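Local coordinates for protein DNA primase (Aquifex aeolicus, PDB 2AU3) that is a DnaG-family primase, an RNA polymerase that probably makes the short RNA primers which DNA polymerase extends during replication, at residues S306-L311 / R371-F376; V318-L323 / G349-T354; K357-N362 / T392-P397. One frame throughout, in Å; residues are numbered along the deposited sequence.

Interaction 1. Residues S306-L311 / R371-F376; sequences SAIPLL and RYYLGF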
loop_
_atom_site.group_PDB
_atom_site.type_symbol
_atom_site.label_atom_id
_atom_site.label_comp_id
_atom_site.label_asym_id
_atom_site.label_seq_id
_atom_site.Cartn_x
_atom_site.Cartn_y
_atom_site.Cartn_z
ATOM N N SER A 306 -4.053 -19.014 9.988
ATOM C CA SER A 306 -5.353 -18.470 9.576
ATOM C C SER A 306 -5.370 -17.928 8.146
ATOM O O SER A 306 -6.403 -17.966 7.464
ATOM C CB SER A 306 -5.818 -17.385 10.553
ATOM O OG SER A 306 -5.803 -17.899 11.877
ATOM N N ALA A 307 -4.248 -17.387 7.688
ATOM C CA ALA A 307 -4.226 -16.726 6.366
ATOM C C ALA A 307 -4.025 -17.717 5.213
ATOM O O ALA A 307 -4.475 -17.489 4.088
ATOM C CB ALA A 307 -3.143 -15.628 6.339
ATOM N N ILE A 308 -3.353 -18.823 5.504
ATOM C CA ILE A 308 -2.966 -19.805 4.487
ATOM C C ILE A 308 -4.146 -20.385 3.684
ATOM O O ILE A 308 -4.087 -20.425 2.466
ATOM C CB ILE A 308 -2.112 -20.945 5.140
ATOM C CG1 ILE A 308 -0.705 -20.449 5.439
ATOM C CG2 ILE A 308 -2.056 -22.138 4.236
ATOM C CD1 ILE A 308 0.172 -21.387 6.325
ATOM N N PRO A 309 -5.228 -20.824 4.340
ATOM C CA PRO A 309 -6.389 -21.319 3.601
ATOM C C PRO A 309 -7.008 -20.255 2.680
ATOM O O PRO A 309 -7.544 -20.603 1.639
ATOM C CB PRO A 309 -7.364 -21.682 4.719
ATOM C CG PRO A 309 -6.444 -22.019 5.871
ATOM C CD PRO A 309 -5.443 -20.924 5.797
ATOM N N LEU A 310 -6.962 -18.989 3.075
ATOM C CA LEU A 310 -7.476 -17.941 2.171
ATOM C C LEU A 310 -6.615 -17.854 0.917
ATOM O O LEU A 310 -7.143 -17.698 -0.187
ATOM C CB LEU A 310 -7.539 -16.564 2.843
ATOM C CG LEU A 310 -8.059 -16.495 4.286
ATOM C CD1 LEU A 310 -7.949 -15.060 4.766
ATOM C CD2 LEU A 310 -9.489 -17.009 4.403
ATOM N N LEU A 311 -5.303 -17.978 1.092
ATOM C CA LEU A 311 -4.379 -17.958 -0.050
ATOM C C LEU A 311 -4.564 -19.207 -0.936
ATOM O O LEU A 311 -4.646 -19.095 -2.175
ATOM C CB LEU A 311 -2.923 -17.789 0.421
ATOM C CG LEU A 311 -2.661 -16.438 1.119
ATOM C CD1 LEU A 311 -1.306 -16.424 1.754
ATOM C CD2 LEU A 311 -2.783 -15.282 0.111
ATOM N N ARG A 371 -4.090 -32.739 5.766
ATOM C CA ARG A 371 -5.420 -33.007 5.243
ATOM C C ARG A 371 -6.303 -31.769 5.352
ATOM O O ARG A 371 -7.100 -31.515 4.479
ATOM C CB ARG A 371 -6.047 -34.239 5.905
ATOM C CG ARG A 371 -7.132 -33.953 6.910
ATOM C CD ARG A 371 -7.496 -35.153 7.826
ATOM N NE ARG A 371 -8.629 -35.912 7.301
ATOM C CZ ARG A 371 -9.415 -36.701 8.025
ATOM N NH1 ARG A 371 -9.200 -36.866 9.329
ATOM N NH2 ARG A 371 -10.415 -37.345 7.436
ATOM N N TYR A 372 -6.133 -30.987 6.414
ATOM C CA TYR A 372 -6.823 -29.697 6.524
ATOM C C TYR A 372 -6.432 -28.720 5.388
ATOM O O TYR A 372 -7.293 -28.180 4.719
ATOM C CB TYR A 372 -6.569 -29.094 7.896
ATOM C CG TYR A 372 -7.025 -27.669 8.078
ATOM C CD1 TYR A 372 -8.359 -27.370 8.368
ATOM C CD2 TYR A 372 -6.118 -26.625 8.013
ATOM C CE1 TYR A 372 -8.777 -26.060 8.553
ATOM C CE2 TYR A 372 -6.520 -25.316 8.211
ATOM C CZ TYR A 372 -7.848 -25.036 8.464
ATOM O OH TYR A 372 -8.237 -23.736 8.649
ATOM N N TYR A 373 -5.143 -28.480 5.178
ATOM C CA TYR A 373 -4.746 -27.556 4.098
ATOM C C TYR A 373 -5.153 -28.059 2.730
ATOM O O TYR A 373 -5.557 -27.285 1.863
ATOM C CB TYR A 373 -3.246 -27.280 4.113
ATOM C CG TYR A 373 -2.838 -26.409 5.242
ATOM C CD1 TYR A 373 -3.540 -25.252 5.526
ATOM C CD2 TYR A 373 -1.778 -26.778 6.075
ATOM C CE1 TYR A 373 -3.198 -24.453 6.606
ATOM C CE2 TYR A 373 -1.410 -25.991 7.145
ATOM C CZ TYR A 373 -2.118 -24.821 7.404
ATOM O OH TYR A 373 -1.775 -24.024 8.468
ATOM N N LEU A 374 -5.017 -29.364 2.537
ATOM C CA LEU A 374 -5.435 -30.010 1.294
ATOM C C LEU A 374 -6.850 -29.667 0.869
ATOM O O LEU A 374 -7.131 -29.618 -0.341
ATOM C CB LEU A 374 -5.297 -31.524 1.410
ATOM C CG LEU A 374 -4.738 -32.218 0.167
ATOM C CD1 LEU A 374 -3.417 -31.629 -0.224
ATOM C CD2 LEU A 374 -4.645 -33.737 0.349
ATOM N N GLY A 375 -7.736 -29.446 1.845
ATOM C CA GLY A 375 -9.138 -29.205 1.580
ATOM C C GLY A 375 -9.427 -27.831 0.984
ATOM O O GLY A 375 -10.583 -27.505 0.708
ATOM N N PHE A 376 -8.385 -27.014 0.800
ATOM C CA PHE A 376 -8.557 -25.654 0.241
ATOM C C PHE A 376 -7.997 -25.531 -1.194
ATOM O O PHE A 376 -8.075 -24.465 -1.835
ATOM C CB PHE A 376 -7.947 -24.594 1.178
ATOM C CG PHE A 376 -8.565 -24.558 2.555
ATOM C CD1 PHE A 376 -9.808 -23.958 2.771
ATOM C CD2 PHE A 376 -7.897 -25.106 3.647
ATOM C CE1 PHE A 376 -10.390 -23.928 4.051
ATOM C CE2 PHE A 376 -8.455 -25.041 4.942
ATOM C CZ PHE A 376 -9.707 -24.468 5.137
#
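The ring of Y373 leaves helix 363-374 with CG anti to the carbonyl carbon (chi1 -72°), which aims it at the neighbouring helix 298-313. Its CB touches CE1 of F352, at the root of the side chain. Farther out, the CD1-CE1 side of the ring meets I308: Y373 CD1 lies 3.7 Å from I308 CG2, and Y373 CE1 closes to 3.5 Å from that same methyl. At the tip, Y373 OH comes within 3.9 Å of I308 CD1, so the isoleucine branches span the outer part of the tyrosine, the two crossing obliquely. P309 CG sits at the ring edge, near the plane, while Y372 CD2 lies over one face, toward the rim.

P309 is the point where the three aromatic side chains converge. Its CB stands almost on the axis of the F376 ring, 3.5 Å from the centroid and 7° off the normal, a nearly perpendicular CH-pi contact. P309 CG turns toward Y372, 3.7 Å from Y372 OH. Y372 and F376 also brace each other, with F376 CE2 lying 3.6 Å above the plane of the Y372 ring. Proline suits this place because its compact, rigid ring presents C-H groups to several rings at once. P309 has no N-H to donate, and L310 N also makes no bond to the preceding turn, so helix 298-313 is kinked here.

With no hydrogen bond between the segments, cohesion is apolar and aromatic: a helix-to-helix interface joining the TOPRIM fold to the helical domain that follows it in the primase core.

Interaction 2. Residues V318-L323 / G349-T354; sequences VYPVYL and GELFET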
loop_
_atom_site.group_PDB
_atom_site.type_symbol
_atom_site.label_atom_id
_atom_site.label_comp_id
_atom_site.label_asym_id
_atom_site.label_seq_id
_atom_site.Cartn_x
_atom_site.Cartn_y
_atom_site.Cartn_z
ATOM N N VAL A 318 1.764 -21.390 -1.385
ATOM C CA VAL A 318 2.143 -20.674 -0.177
ATOM C C VAL A 318 3.464 -21.217 0.346
ATOM O O VAL A 318 3.663 -22.441 0.377
ATOM C CB VAL A 318 1.043 -20.808 0.889
ATOM C CG1 VAL A 318 1.490 -20.217 2.184
ATOM C CG2 VAL A 318 -0.263 -20.124 0.416
ATOM N N TYR A 319 4.357 -20.295 0.725
ATOM C CA TYR A 319 5.665 -20.581 1.322
ATOM C C TYR A 319 5.830 -19.827 2.645
ATOM O O TYR A 319 6.251 -18.660 2.654
ATOM C CB TYR A 319 6.762 -20.092 0.399
ATOM C CG TYR A 319 6.824 -20.781 -0.931
ATOM C CD1 TYR A 319 7.872 -21.640 -1.232
ATOM C CD2 TYR A 319 5.832 -20.584 -1.888
ATOM C CE1 TYR A 319 7.949 -22.278 -2.461
ATOM C CE2 TYR A 319 5.907 -21.188 -3.123
ATOM C CZ TYR A 319 6.962 -22.046 -3.399
ATOM O OH TYR A 319 7.016 -22.699 -4.601
ATOM N N PRO A 320 5.471 -20.467 3.759
ATOM C CA PRO A 320 5.658 -19.859 5.075
ATOM C C PRO A 320 7.128 -19.596 5.388
ATOM O O PRO A 320 7.998 -20.434 5.195
ATOM C CB PRO A 320 5.091 -20.922 6.036
ATOM C CG PRO A 320 4.090 -21.675 5.169
ATOM C CD PRO A 320 4.832 -21.803 3.845
ATOM N N VAL A 321 7.400 -18.414 5.912
ATOM C CA VAL A 321 8.772 -18.076 6.245
ATOM C C VAL A 321 8.746 -17.921 7.738
ATOM O O VAL A 321 7.980 -17.111 8.260
ATOM C CB VAL A 321 9.223 -16.758 5.585
ATOM C CG1 VAL A 321 10.712 -16.443 5.895
ATOM C CG2 VAL A 321 8.991 -16.816 4.047
ATOM N N TYR A 322 9.561 -18.730 8.398
ATOM C CA TYR A 322 9.645 -18.769 9.849
ATOM C C TYR A 322 10.823 -17.965 10.340
ATOM O O TYR A 322 11.978 -18.393 10.208
ATOM C CB TYR A 322 9.807 -20.218 10.318
ATOM C CG TYR A 322 8.642 -21.079 9.889
ATOM C CD1 TYR A 322 7.381 -20.896 10.449
ATOM C CD2 TYR A 322 8.781 -22.019 8.874
ATOM C CE1 TYR A 322 6.272 -21.693 10.033
ATOM C CE2 TYR A 322 7.691 -22.808 8.454
ATOM C CZ TYR A 322 6.447 -22.632 9.034
ATOM O OH TYR A 322 5.370 -23.400 8.607
ATOM N N LEU A 323 10.526 -16.804 10.892
ATOM C CA LEU A 323 11.484 -16.056 11.699
ATOM C C LEU A 323 11.766 -16.787 13.011
ATOM O O LEU A 323 10.864 -17.426 13.583
ATOM C CB LEU A 323 10.925 -14.679 12.004
ATOM C CG LEU A 323 10.843 -13.734 10.804
ATOM C CD1 LEU A 323 10.071 -12.496 11.202
ATOM C CD2 LEU A 323 12.242 -13.387 10.334
ATOM N N GLY A 349 10.725 -23.531 2.334
ATOM C CA GLY A 349 10.036 -24.511 1.493
ATOM C C GLY A 349 8.538 -24.250 1.304
ATOM O O GLY A 349 7.884 -23.614 2.151
ATOM N N GLU A 350 8.007 -24.722 0.181
ATOM C CA GLU A 350 6.568 -24.687 -0.091
ATOM C C GLU A 350 5.779 -25.461 0.975
ATOM O O GLU A 350 6.269 -26.441 1.515
ATOM C CB GLU A 350 6.279 -25.227 -1.491
ATOM C CG GLU A 350 4.833 -25.055 -1.951
ATOM C CD GLU A 350 3.972 -26.261 -1.612
ATOM O OE1 GLU A 350 4.510 -27.383 -1.600
ATOM O OE2 GLU A 350 2.769 -26.087 -1.341
ATOM N N LEU A 351 4.583 -24.975 1.298
ATOM C CA LEU A 351 3.750 -25.542 2.363
ATOM C C LEU A 351 3.676 -27.102 2.349
ATOM O O LEU A 351 4.042 -27.765 3.317
ATOM C CB LEU A 351 2.331 -24.962 2.267
ATOM C CG LEU A 351 1.321 -25.462 3.306
ATOM C CD1 LEU A 351 1.727 -24.938 4.683
ATOM C CD2 LEU A 351 -0.104 -25.015 2.938
ATOM N N PHE A 352 3.181 -27.673 1.261
ATOM C CA PHE A 352 2.880 -29.113 1.242
ATOM C C PHE A 352 4.152 -29.951 1.157
ATOM O O PHE A 352 4.244 -31.020 1.763
ATOM C CB PHE A 352 1.921 -29.456 0.101
ATOM C CG PHE A 352 0.526 -28.937 0.325
ATOM C CD1 PHE A 352 -0.299 -29.527 1.269
ATOM C CD2 PHE A 352 0.051 -27.826 -0.393
ATOM C CE1 PHE A 352 -1.611 -29.022 1.500
ATOM C CE2 PHE A 352 -1.265 -27.323 -0.180
ATOM C CZ PHE A 352 -2.083 -27.923 0.765
ATOM N N GLU A 353 5.137 -29.432 0.433
ATOM C CA GLU A 353 6.422 -30.080 0.328
ATOM C C GLU A 353 7.075 -30.115 1.702
ATOM O O GLU A 353 7.614 -31.146 2.110
ATOM C CB GLU A 353 7.259 -29.358 -0.713
ATOM C CG GLU A 353 8.753 -29.598 -0.677
ATOM C CD GLU A 353 9.446 -28.803 -1.775
ATOM O OE1 GLU A 353 8.798 -28.584 -2.835
ATOM O OE2 GLU A 353 10.602 -28.351 -1.568
ATOM N N THR A 354 6.942 -29.021 2.458
ATOM C CA THR A 354 7.435 -28.971 3.837
ATOM C C THR A 354 6.665 -29.895 4.819
ATOM O O THR A 354 7.279 -30.564 5.657
ATOM C CB THR A 354 7.483 -27.504 4.345
ATOM O OG1 THR A 354 8.248 -26.718 3.429
ATOM C CG2 THR A 354 8.280 -27.393 5.645
HETATM O O HOH W 1 0.982 -24.116 -1.406
HETATM O O HOH W 2 7.934 -23.080 4.788
#
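Y319 and E350 cross at about a right angle, the tyrosine ring lying against the base of the glutamate. E350 CB stands 3.5 Å above the ring plane, offset toward the rim, and makes a CH-pi contact over the face. Because E350 CG is anti to the backbone N and the chain then bends at chi2 (-92°), the carboxylate turns back over the start of its own helix, its plane 82° from that of the ring. There it acts as the N-cap of helix 351-358: E350 OE2 accepts from F352 N at 3.1 Å and E350 OE1 from E353 N at 3.0 Å, both amides arriving from above the carboxylate plane. A water links E350 OE2 to V318 N.

Strand 317-321 is the outermost parallel strand of the TOPRIM sheet within this chain, and the start of helix 351-358 docks against this edge strand. L351 N donates to V318 O, 2.8 Å away and 161° at the hydrogen, in the carbonyl plane. The helix thus begins with one amide spent on the strand and the next two on the cap. P320 and L351 also cross at about a right angle, with P320 CG 4.1 Å from L351 CD1. G349 fits the tight approach to the helix, since a CB there would clash with T354 OG1, which donates to E350 O at 2.8 Å. A second water bridges G349 O and P320 O.

Interaction 3. Residues K357-N362 / T392-P397; sequences KTAREN and TKYKVP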
loop_
_atom_site.group_PDB
_atom_site.type_symbol
_atom_site.label_atom_id
_atom_site.label_comp_id
_atom_site.label_asym_id
_atom_site.label_seq_id
_atom_site.Cartn_x
_atom_site.Cartn_y
_atom_site.Cartn_z
ATOM N N LYS A 357 7.863 -33.333 4.022
ATOM C CA LYS A 357 9.227 -33.486 4.538
ATOM C C LYS A 357 9.285 -33.706 6.060
ATOM O O LYS A 357 10.116 -34.502 6.554
ATOM C CB LYS A 357 10.069 -32.274 4.150
ATOM C CG LYS A 357 11.584 -32.484 4.246
ATOM C CD LYS A 357 12.349 -31.157 4.118
ATOM C CE LYS A 357 13.688 -31.212 4.851
ATOM N NZ LYS A 357 14.888 -31.222 3.931
ATOM N N THR A 358 8.406 -33.014 6.795
ATOM C CA THR A 358 8.463 -32.995 8.260
ATOM C C THR A 358 7.387 -33.814 9.006
ATOM O O THR A 358 7.409 -33.890 10.232
ATOM C CB THR A 358 8.480 -31.540 8.791
ATOM O OG1 THR A 358 7.332 -30.827 8.303
ATOM C CG2 THR A 358 9.663 -30.764 8.226
ATOM N N ALA A 359 6.448 -34.413 8.279
ATOM C CA ALA A 359 5.371 -35.153 8.931
ATOM C C ALA A 359 5.948 -36.191 9.895
ATOM O O ALA A 359 5.357 -36.459 10.940
ATOM C CB ALA A 359 4.462 -35.804 7.913
ATOM N N ARG A 360 7.118 -36.727 9.535
ATOM C CA ARG A 360 7.962 -37.565 10.401
ATOM C C ARG A 360 8.058 -37.128 11.879
ATOM O O ARG A 360 8.289 -37.960 12.761
ATOM C CB ARG A 360 9.390 -37.614 9.843
ATOM C CG ARG A 360 9.602 -38.631 8.732
ATOM C CD ARG A 360 9.271 -40.058 9.155
ATOM N NE ARG A 360 9.363 -40.981 8.018
ATOM C CZ ARG A 360 8.911 -42.234 8.027
ATOM N NH1 ARG A 360 8.339 -42.723 9.120
ATOM N NH2 ARG A 360 9.036 -43.001 6.945
ATOM N N GLU A 361 7.942 -35.824 12.133
ATOM C CA GLU A 361 8.044 -35.279 13.496
ATOM C C GLU A 361 6.921 -35.782 14.395
ATOM O O GLU A 361 7.153 -36.147 15.556
ATOM C CB GLU A 361 8.004 -33.751 13.471
ATOM C CG GLU A 361 9.356 -33.077 13.552
ATOM C CD GLU A 361 9.391 -31.761 12.796
ATOM O OE1 GLU A 361 8.463 -30.932 12.981
ATOM O OE2 GLU A 361 10.352 -31.551 12.019
ATOM N N ASN A 362 5.708 -35.783 13.842
ATOM C CA ASN A 362 4.472 -36.041 14.580
ATOM C C ASN A 362 3.395 -36.448 13.580
ATOM O O ASN A 362 2.517 -35.644 13.229
ATOM C CB ASN A 362 4.040 -34.774 15.335
ATOM C CG ASN A 362 2.948 -35.033 16.370
ATOM O OD1 ASN A 362 2.050 -35.862 16.175
ATOM N ND2 ASN A 362 3.008 -34.290 17.474
ATOM N N THR A 392 1.887 -42.527 -0.109
ATOM C CA THR A 392 3.036 -43.344 -0.479
ATOM C C THR A 392 4.063 -43.328 0.631
ATOM O O THR A 392 4.477 -44.368 1.133
ATOM C CB THR A 392 3.668 -42.839 -1.803
ATOM O OG1 THR A 392 2.753 -43.053 -2.884
ATOM C CG2 THR A 392 4.955 -43.609 -2.116
ATOM N N LYS A 393 4.459 -42.115 1.001
ATOM C CA LYS A 393 5.430 -41.919 2.047
ATOM C C LYS A 393 4.956 -42.426 3.449
ATOM O O LYS A 393 5.652 -43.253 4.029
ATOM C CB LYS A 393 5.845 -40.440 2.148
ATOM C CG LYS A 393 6.922 -40.165 3.193
ATOM C CD LYS A 393 7.579 -38.801 3.037
ATOM C CE LYS A 393 8.873 -38.718 3.837
ATOM N NZ LYS A 393 9.429 -37.336 3.845
ATOM N N TYR A 394 3.816 -41.963 4.006
ATOM C CA TYR A 394 3.503 -42.325 5.413
ATOM C C TYR A 394 2.427 -43.405 5.622
ATOM O O TYR A 394 2.074 -43.718 6.756
ATOM C CB TYR A 394 3.151 -41.063 6.211
ATOM C CG TYR A 394 4.282 -40.056 6.176
ATOM C CD1 TYR A 394 5.406 -40.221 6.981
ATOM C CD2 TYR A 394 4.235 -38.955 5.321
ATOM C CE1 TYR A 394 6.440 -39.315 6.951
ATOM C CE2 TYR A 394 5.261 -38.037 5.286
ATOM C CZ TYR A 394 6.365 -38.227 6.107
ATOM O OH TYR A 394 7.393 -37.328 6.090
ATOM N N LYS A 395 1.933 -43.959 4.511
ATOM C CA LYS A 395 0.957 -45.059 4.505
ATOM C C LYS A 395 -0.428 -44.688 5.044
ATOM O O LYS A 395 -1.260 -45.564 5.321
ATOM C CB LYS A 395 1.528 -46.278 5.246
ATOM C CG LYS A 395 2.611 -47.021 4.467
ATOM C CD LYS A 395 2.928 -48.366 5.108
ATOM C CE LYS A 395 4.426 -48.569 5.224
ATOM N NZ LYS A 395 4.800 -49.337 6.446
ATOM N N VAL A 396 -0.686 -43.388 5.166
ATOM C CA VAL A 396 -1.986 -42.920 5.611
ATOM C C VAL A 396 -2.988 -43.122 4.469
ATOM O O VAL A 396 -2.717 -42.714 3.339
ATOM C CB VAL A 396 -1.924 -41.450 6.075
ATOM C CG1 VAL A 396 -3.286 -40.985 6.610
ATOM C CG2 VAL A 396 -0.867 -41.296 7.153
ATOM N N PRO A 397 -4.107 -43.803 4.748
ATOM C CA PRO A 397 -5.074 -44.165 3.699
ATOM C C PRO A 397 -5.591 -42.942 2.936
ATOM O O PRO A 397 -5.848 -41.895 3.532
ATOM C CB PRO A 397 -6.206 -44.847 4.480
ATOM C CG PRO A 397 -5.540 -45.369 5.727
ATOM C CD PRO A 397 -4.520 -44.306 6.073
#
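Each face of the Y394 ring has a carbon over it. A359 CB lies 3.4 Å above one face, offset toward the rim, in a CH-pi contact; K393 CG lies 3.4 Å above the opposite face, also toward the rim. R360 CG meets the edge in plane. Farther along the arginine, bent at chi2 (-58°), the guanidinium turns one face to the tyrosine, with Y394 CD1 4.1 Å above its centre and the two planes 71° apart. Alanine suits the first face because its single methyl lets the ring come near.

The K393 chain, extended beyond CG, runs out past that opposite face and carries NZ to within 3.9 Å of K357 CA. K393 NZ and Y394 OH both hydrogen-bond to I356 O near the C-terminal end of helix 351-358. An alanine in place of Y394 would remove the ring between A359 and K393 and the hydroxyl bond to I356 O, and would probably loosen the hold of helix 380-394 on that helix end.

Two cationic chains meet the tyrosine, one at an edge and one over a face, R360 NE and K393 NZ being 5.5 Å apart; their repulsion is probably eased by solvent and, for K393, by the carbonyl it binds, whose helix-end position should favour a positive charge.

How the interactions relate
Interactions 1 and 2 are buried and touch each other: I308 packs on L351, L311 on V318, and L374 on F352. Together they join consecutive TOPRIM elements, helix 298-313 and strand 317-321, to consecutive elements of the helical domain, helices 351-358 and 363-374, with interaction 2 nested inside the chain loop closed by interaction 1. Interaction 3 lies within the helical domain, partly buried and farther from the chain centre; it shares helix 351-358 with interaction 2, which uses the helix's start while interaction 3 uses its end. Chemistry follows place: aromatic and aliphatic between helices, backbone bonding and capping at a sheet rim, long cationic chains around a tyrosine toward the surface.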